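Transcription regulator (Lactobacillus plantarum WCFS1, PDB 3CLK) probably regulates transcription as a LacI-family-like DNA-binding regulator, this fragment being the two-lobed periplasmic-binding-protein-like part that in relatives binds a small effector and forms the dimer. Local coordinates at residues I30-E33 and A34-G38; G208-V211 and P212-L215; Q250-Q253 and S254-N257. One frame throughout, in Å; residues are numbered along the deposited sequence.

Contact 1: I30-E33 and A34-G38; sequences IQEE and AHKNG
The carboxylate of Glu33 and the amide of Asn37 meet with planes 65° apart, so they do not stack. Water 1 joins one end of each, donating to Glu33 OE2 (2.7 Å) and accepting from Asn37 ND2 (3.1 Å). At the carboxylate's other end, Lys36 NZ stands 3.9 Å from Glu33 OE1, a long salt bridge, which water 2 spans by accepting from NZ (2.8 Å) and donating to OE1 (3.3 Å). The bend of Glu33 at chi2 (61°) brings its acid alongside the ends of Lys36 and Asn37. Asn37 ND2 also bonds weakly to Glu33 O, at 2.6 Å but a poor angle. This is the C-terminal end of helix 22-34: i to i+4 bonds from Ala34 N to Ile30 O and His35 N to Gln31 O (3.0 Å, 163°) give way to a type I turn, Ala34 to Asn37, before strand 41-44. An alanine replacing Glu33 would probably leave the Lys36 ammonium without this counter-charge and both waters without their carboxylate partner. Glu33 packs on Val245 and Val248 of helix 240-256, with a weak bond from Gln249; Ile30 rests on Leu70 and Leu72 of strand 68-72, and Gln31 meets Tyr45 of the second subunit.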
loop_
_atom_site.group_PDB
_atom_site.type_symbol
_atom_site.label_atom_id
_atom_site.label_comp_id
_atom_site.label_asym_id
_atom_site.label_seq_id
_atom_site.Cartn_x
_atom_site.Cartn_y
_atom_site.Cartn_z
ATOM N N ILE B 30 2.427 -7.179 -14.062
ATOM C CA ILE B 30 1.993 -6.670 -15.359
ATOM C C ILE B 30 3.132 -5.876 -15.983
ATOM O O ILE B 30 3.469 -6.056 -17.155
ATOM C CB ILE B 30 0.766 -5.735 -15.214
ATOM C CG1 ILE B 30 -0.458 -6.539 -14.777
ATOM C CG2 ILE B 30 0.485 -5.022 -16.532
ATOM C CD1 ILE B 30 -1.672 -5.680 -14.493
ATOM N N GLN B 31 3.726 -4.999 -15.183
ATOM C CA GLN B 31 4.823 -4.167 -15.645
ATOM C C GLN B 31 5.963 -5.011 -16.198
ATOM O O GLN B 31 6.552 -4.671 -17.224
ATOM C CB GLN B 31 5.320 -3.274 -14.500
ATOM C CG GLN B 31 6.467 -2.344 -14.873
ATOM C CD GLN B 31 7.823 -3.023 -14.791
ATOM O OE1 GLN B 31 8.841 -2.461 -15.206
ATOM N NE2 GLN B 31 7.846 -4.235 -14.242
ATOM N N GLU B 32 6.266 -6.121 -15.534
ATOM C CA GLU B 32 7.353 -6.979 -15.985
ATOM C C GLU B 32 7.037 -7.740 -17.266
ATOM O O GLU B 32 7.858 -7.788 -18.180
ATOM C CB GLU B 32 7.751 -7.969 -14.889
ATOM C CG GLU B 32 8.905 -8.870 -15.293
ATOM C CD GLU B 32 9.582 -9.517 -14.107
ATOM O OE1 GLU B 32 10.058 -8.773 -13.219
ATOM O OE2 GLU B 32 9.645 -10.765 -14.069
ATOM N N GLU B 33 5.853 -8.336 -17.330
ATOM C CA GLU B 33 5.454 -9.096 -18.509
ATOM C C GLU B 33 5.272 -8.151 -19.692
ATOM O O GLU B 33 5.508 -8.525 -20.840
ATOM C CB GLU B 33 4.156 -9.854 -18.231
ATOM C CG GLU B 33 3.773 -10.886 -19.286
ATOM C CD GLU B 33 4.808 -11.990 -19.441
ATOM O OE1 GLU B 33 5.571 -12.244 -18.484
ATOM O OE2 GLU B 33 4.851 -12.617 -20.520
ATOM N N ALA B 34 4.854 -6.924 -19.404
ATOM C CA ALA B 34 4.652 -5.930 -20.446
ATOM C C ALA B 34 5.993 -5.512 -21.038
ATOM O O ALA B 34 6.175 -5.526 -22.254
ATOM C CB ALA B 34 3.932 -4.718 -19.881
ATOM N N HIS B 35 6.935 -5.155 -20.171
ATOM C CA HIS B 35 8.253 -4.725 -20.622
ATOM C C HIS B 35 9.069 -5.891 -21.166
ATOM O O HIS B 35 10.214 -5.720 -21.575
ATOM C CB HIS B 35 9.006 -4.038 -19.478
ATOM C CG HIS B 35 9.992 -3.010 -19.941
ATOM N ND1 HIS B 35 11.151 -3.335 -20.614
ATOM C CD2 HIS B 35 9.973 -1.658 -19.861
ATOM C CE1 HIS B 35 11.802 -2.229 -20.929
ATOM N NE2 HIS B 35 11.108 -1.197 -20.484
ATOM N N LYS B 36 8.474 -7.081 -21.163
ATOM C CA LYS B 36 9.139 -8.269 -21.686
ATOM C C LYS B 36 8.606 -8.487 -23.098
ATOM O O LYS B 36 9.198 -9.210 -23.903
ATOM C CB LYS B 36 8.829 -9.486 -20.815
ATOM C CG LYS B 36 9.562 -10.751 -21.235
ATOM C CD LYS B 36 9.280 -11.903 -20.283
ATOM C CE LYS B 36 9.727 -11.574 -18.864
ATOM N NZ LYS B 36 9.452 -12.695 -17.921
ATOM N N ASN B 37 7.471 -7.853 -23.374
ATOM C CA ASN B 37 6.822 -7.914 -24.679
ATOM C C ASN B 37 7.039 -6.559 -25.344
ATOM O O ASN B 37 6.593 -6.324 -26.465
ATOM C CB ASN B 37 5.316 -8.165 -24.522
ATOM C CG ASN B 37 4.994 -9.587 -24.110
ATOM O OD1 ASN B 37 5.170 -10.526 -24.886
ATOM N ND2 ASN B 37 4.516 -9.755 -22.881
ATOM N N GLY B 38 7.721 -5.667 -24.631
ATOM C CA GLY B 38 7.989 -4.340 -25.154
ATOM C C GLY B 38 6.780 -3.422 -25.079
ATOM O O GLY B 38 6.790 -2.326 -25.642
HETATM O O HOH W 1 3.367 -12.602 -22.801
HETATM O O HOH W 2 7.773 -14.539 -19.158
#

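Contact 2: G208-V211 and P212-L215; sequences GIEV and PKDL
Asp214 and Glu210 hold the tight side of this turn. The backbone N of Glu210 donates to Asp214 OD1 at 3.0 Å, reaching the syn side of the carboxylate from 29° out of its plane. In return, Glu210 O accepts from Asp214 N at 2.9 Å and, more weakly, from Leu215 N at 3.2 Å. The acid can reach back because its CG lies between its own backbone N and carbonyl carbon (chi1 54°), the crowded position for a first torsion. Between the partners the chain reverses through a cis peptide before Pro212, and the backbone angles of Val211 and Pro212 fit a type VI turn. Apolar packing adds to this side, with Ile209 CG2 3.5 Å from Leu215 CB. Separately, Val211 CA makes a weakly polar C-H...O contact of 3.4 Å with Leu215 O. Ala204 of helix 194-206 meets both Ile209 and Leu215, while Val211 touches Pro231 and Ser277.

The exposed side is looser. Glu210 and Lys213 run alongside each other in the same direction, touching through their CB atoms at 3.5 Å. Their charged ends nevertheless diverge, with Glu210 OE2 5.9 Å from Lys213 NZ, too far for a salt bridge.

The sequence Val-Pro-Lys-Asp-Leu, leading into strand 216-219, matches the VPxD-type signature of LacI-family regulators, and the geometry gives its aspartate a structural part as acceptor for a backbone N-H. The acid of Glu210 comes within 4.4 Å of it (OE2 to Asp214 OD1), which might favour protonation slightly, whereas the N-H bond to Asp214 OD1 would tend to stabilise the charged carboxylate.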
loop_
_atom_site.group_PDB
_atom_site.type_symbol
_atom_site.label_atom_id
_atom_site.label_comp_id
_atom_site.label_asym_id
_atom_site.label_seq_id
_atom_site.Cartn_x
_atom_site.Cartn_y
_atom_site.Cartn_z
ATOM N N GLY B 208 -6.457 -7.681 25.825
ATOM C CA GLY B 208 -5.568 -8.501 26.629
ATOM C C GLY B 208 -5.492 -9.940 26.133
ATOM O O GLY B 208 -5.070 -10.835 26.868
ATOM N N ILE B 209 -5.922 -10.164 24.893
ATOM C CA ILE B 209 -5.890 -11.488 24.271
ATOM C C ILE B 209 -4.559 -11.637 23.523
ATOM O O ILE B 209 -4.264 -10.880 22.603
ATOM C CB ILE B 209 -7.062 -11.662 23.264
ATOM C CG1 ILE B 209 -8.400 -11.561 24.001
ATOM C CG2 ILE B 209 -6.956 -13.012 22.548
ATOM C CD1 ILE B 209 -9.612 -11.615 23.088
ATOM N N GLU B 210 -3.762 -12.619 23.920
ATOM C CA GLU B 210 -2.465 -12.845 23.292
ATOM C C GLU B 210 -2.511 -13.717 22.036
ATOM O O GLU B 210 -3.143 -14.759 22.013
ATOM C CB GLU B 210 -1.514 -13.478 24.307
ATOM C CG GLU B 210 -1.328 -12.643 25.551
ATOM C CD GLU B 210 -0.585 -13.392 26.629
ATOM O OE1 GLU B 210 0.590 -13.739 26.399
ATOM O OE2 GLU B 210 -1.184 -13.639 27.697
ATOM N N VAL B 211 -1.815 -13.280 21.001
ATOM C CA VAL B 211 -1.758 -14.009 19.743
ATOM C C VAL B 211 -0.314 -14.491 19.574
ATOM O O VAL B 211 0.618 -13.705 19.712
ATOM C CB VAL B 211 -2.132 -13.083 18.575
ATOM C CG1 VAL B 211 -1.940 -13.813 17.235
ATOM C CG2 VAL B 211 -3.577 -12.599 18.744
ATOM N N PRO B 212 -0.111 -15.781 19.270
ATOM C CA PRO B 212 -1.075 -16.866 19.045
ATOM C C PRO B 212 -1.414 -17.651 20.325
ATOM O O PRO B 212 -2.160 -18.634 20.287
ATOM C CB PRO B 212 -0.355 -17.725 18.019
ATOM C CG PRO B 212 1.049 -17.707 18.562
ATOM C CD PRO B 212 1.261 -16.248 18.978
ATOM N N LYS B 213 -0.861 -17.202 21.448
ATOM C CA LYS B 213 -1.079 -17.826 22.755
ATOM C C LYS B 213 -2.511 -18.346 22.934
ATOM O O LYS B 213 -2.742 -19.557 22.922
ATOM C CB LYS B 213 -0.750 -16.815 23.854
ATOM C CG LYS B 213 0.191 -17.319 24.928
ATOM C CD LYS B 213 -0.513 -18.219 25.930
ATOM C CE LYS B 213 0.463 -18.676 27.010
ATOM N NZ LYS B 213 -0.193 -19.482 28.077
ATOM N N ASP B 214 -3.476 -17.444 23.104
ATOM C CA ASP B 214 -4.854 -17.901 23.265
ATOM C C ASP B 214 -5.764 -17.604 22.071
ATOM O O ASP B 214 -6.953 -17.918 22.096
ATOM C CB ASP B 214 -5.476 -17.359 24.561
ATOM C CG ASP B 214 -5.393 -15.856 24.679
ATOM O OD1 ASP B 214 -4.342 -15.342 25.117
ATOM O OD2 ASP B 214 -6.391 -15.190 24.337
ATOM N N LEU B 215 -5.200 -17.009 21.025
ATOM C CA LEU B 215 -5.952 -16.712 19.811
ATOM C C LEU B 215 -5.064 -16.810 18.565
ATOM O O LEU B 215 -4.037 -16.143 18.471
ATOM C CB LEU B 215 -6.577 -15.311 19.884
ATOM C CG LEU B 215 -7.338 -14.875 18.625
ATOM C CD1 LEU B 215 -8.520 -15.820 18.385
ATOM C CD2 LEU B 215 -7.821 -13.439 18.769
#

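Contact 3: Q250-Q253 and S254-N257; sequences QIHQ and SVKN
Hydrogen bonds from Ser254 and Val255 converge on one carbonyl, Ile251 O. Ser254 OG donates to it at 2.5 Å, a very short distance, in the carbonyl plane and on a lone pair, while Val255 N arrives at 3.2 Å as the ordinary helical donor. The hydroxyl reaches this oxygen because OG sits between the backbone N and the carbonyl carbon (chi1 73°), turned back along the helix. A straighter bond follows two residues on, with Asn257 N donating to Gln253 O at 3.1 Å and 173°.

These bonds belong to the C-terminal end of helix 240-256, and Asn257 is the first residue to leave helical angles. In this periplasmic-binding-protein-like fold the helix follows the return of the chain from the other lobe after strand 234-237. Ser254 O goes on to accept from Asn260 ND2, and Asn257 OD1 is bonded to Ser259 OG.

Among the longer side chains there is packing. Lys256, bent at chi2, lays CG 3.5 Å from His252 NE2, and its CE approaches the ring obliquely, a tight 3.0 Å from the same nitrogen. The amides of Gln253 and Asn257 merely adjoin, with planes 54° apart and NE2 3.6 Å from ND2.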
loop_
_atom_site.group_PDB
_atom_site.type_symbol
_atom_site.label_atom_id
_atom_site.label_comp_id
_atom_site.label_asym_id
_atom_site.label_seq_id
_atom_site.Cartn_x
_atom_site.Cartn_y
_atom_site.Cartn_z
ATOM N N GLN B 250 -2.532 -13.034 -21.787
ATOM C CA GLN B 250 -3.820 -13.248 -22.437
ATOM C C GLN B 250 -4.013 -12.178 -23.512
ATOM O O GLN B 250 -4.573 -12.451 -24.578
ATOM C CB GLN B 250 -4.968 -13.189 -21.422
ATOM C CG GLN B 250 -5.067 -14.410 -20.518
ATOM C CD GLN B 250 -5.361 -15.693 -21.284
ATOM O OE1 GLN B 250 -6.433 -15.856 -21.875
ATOM N NE2 GLN B 250 -4.404 -16.613 -21.276
ATOM N N ILE B 251 -3.542 -10.963 -23.229
ATOM C CA ILE B 251 -3.649 -9.863 -24.187
ATOM C C ILE B 251 -2.724 -10.156 -25.359
ATOM O O ILE B 251 -3.131 -10.091 -26.519
ATOM C CB ILE B 251 -3.224 -8.513 -23.566
ATOM C CG1 ILE B 251 -4.186 -8.121 -22.443
ATOM C CG2 ILE B 251 -3.196 -7.439 -24.640
ATOM C CD1 ILE B 251 -3.833 -6.794 -21.764
ATOM N N HIS B 252 -1.473 -10.475 -25.039
ATOM C CA HIS B 252 -0.476 -10.791 -26.053
ATOM C C HIS B 252 -0.988 -11.919 -26.948
ATOM O O HIS B 252 -0.840 -11.880 -28.166
ATOM C CB HIS B 252 0.829 -11.231 -25.386
ATOM C CG HIS B 252 1.874 -11.704 -26.351
ATOM N ND1 HIS B 252 2.813 -12.656 -26.019
ATOM C CD2 HIS B 252 2.138 -11.344 -27.629
ATOM C CE1 HIS B 252 3.611 -12.864 -27.051
ATOM N NE2 HIS B 252 3.223 -12.080 -28.041
ATOM N N GLN B 253 -1.590 -12.925 -26.326
ATOM C CA GLN B 253 -2.122 -14.076 -27.040
ATOM C C GLN B 253 -3.329 -13.718 -27.904
ATOM O O GLN B 253 -3.586 -14.374 -28.917
ATOM C CB GLN B 253 -2.503 -15.164 -26.038
ATOM C CG GLN B 253 -2.971 -16.470 -26.649
ATOM C CD GLN B 253 -1.952 -17.069 -27.606
ATOM O OE1 GLN B 253 -0.752 -17.094 -27.321
ATOM N NE2 GLN B 253 -2.431 -17.567 -28.743
ATOM N N SER B 254 -4.063 -12.680 -27.506
ATOM C CA SER B 254 -5.242 -12.253 -28.254
ATOM C C SER B 254 -4.852 -11.527 -29.538
ATOM O O SER B 254 -5.623 -11.500 -30.496
ATOM C CB SER B 254 -6.127 -11.339 -27.400
ATOM O OG SER B 254 -5.534 -10.064 -27.237
ATOM N N VAL B 255 -3.664 -10.930 -29.558
ATOM C CA VAL B 255 -3.205 -10.234 -30.755
ATOM C C VAL B 255 -2.500 -11.240 -31.659
ATOM O O VAL B 255 -2.544 -11.129 -32.885
ATOM C CB VAL B 255 -2.221 -9.087 -30.423
ATOM C CG1 VAL B 255 -2.819 -8.183 -29.366
ATOM C CG2 VAL B 255 -0.887 -9.647 -29.969
ATOM N N LYS B 256 -1.854 -12.223 -31.040
ATOM C CA LYS B 256 -1.143 -13.259 -31.780
ATOM C C LYS B 256 -2.109 -14.111 -32.598
ATOM O O LYS B 256 -1.960 -14.233 -33.815
ATOM C CB LYS B 256 -0.358 -14.155 -30.820
ATOM C CG LYS B 256 0.955 -13.563 -30.325
ATOM C CD LYS B 256 2.021 -13.558 -31.416
ATOM C CE LYS B 256 3.381 -13.148 -30.858
ATOM N NZ LYS B 256 4.473 -13.234 -31.870
ATOM N N ASN B 257 -3.099 -14.701 -31.931
ATOM C CA ASN B 257 -4.072 -15.535 -32.628
ATOM C C ASN B 257 -5.047 -14.676 -33.423
ATOM O O ASN B 257 -6.037 -15.177 -33.956
ATOM C CB ASN B 257 -4.843 -16.423 -31.641
ATOM C CG ASN B 257 -5.681 -15.625 -30.664
ATOM O OD1 ASN B 257 -6.380 -14.688 -31.048
ATOM N ND2 ASN B 257 -5.631 -16.009 -29.392
#

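Along the chain the contacts come in the order 1, 2, 3, each closing before the next opens. In space, contacts 1 and 3 are neighbours, their centres about 14 Å apart, in the lobe built on the parallel sheet that includes strands 41-44 and 68-72. They touch where Asn37 OD1 packs 3.4 Å from His252 ND1, so the loop after helix 22-34 meets helix 240-256. Contact 2 lies in the other lobe, before strand 216-219 of the mixed sheet, with its centre about 44 Å and about 50 Å from those of contacts 1 and 3. This interleaving, early and late segments sharing one lobe, reflects the repeated crossings between lobes that characterise periplasmic-binding-protein-like folds.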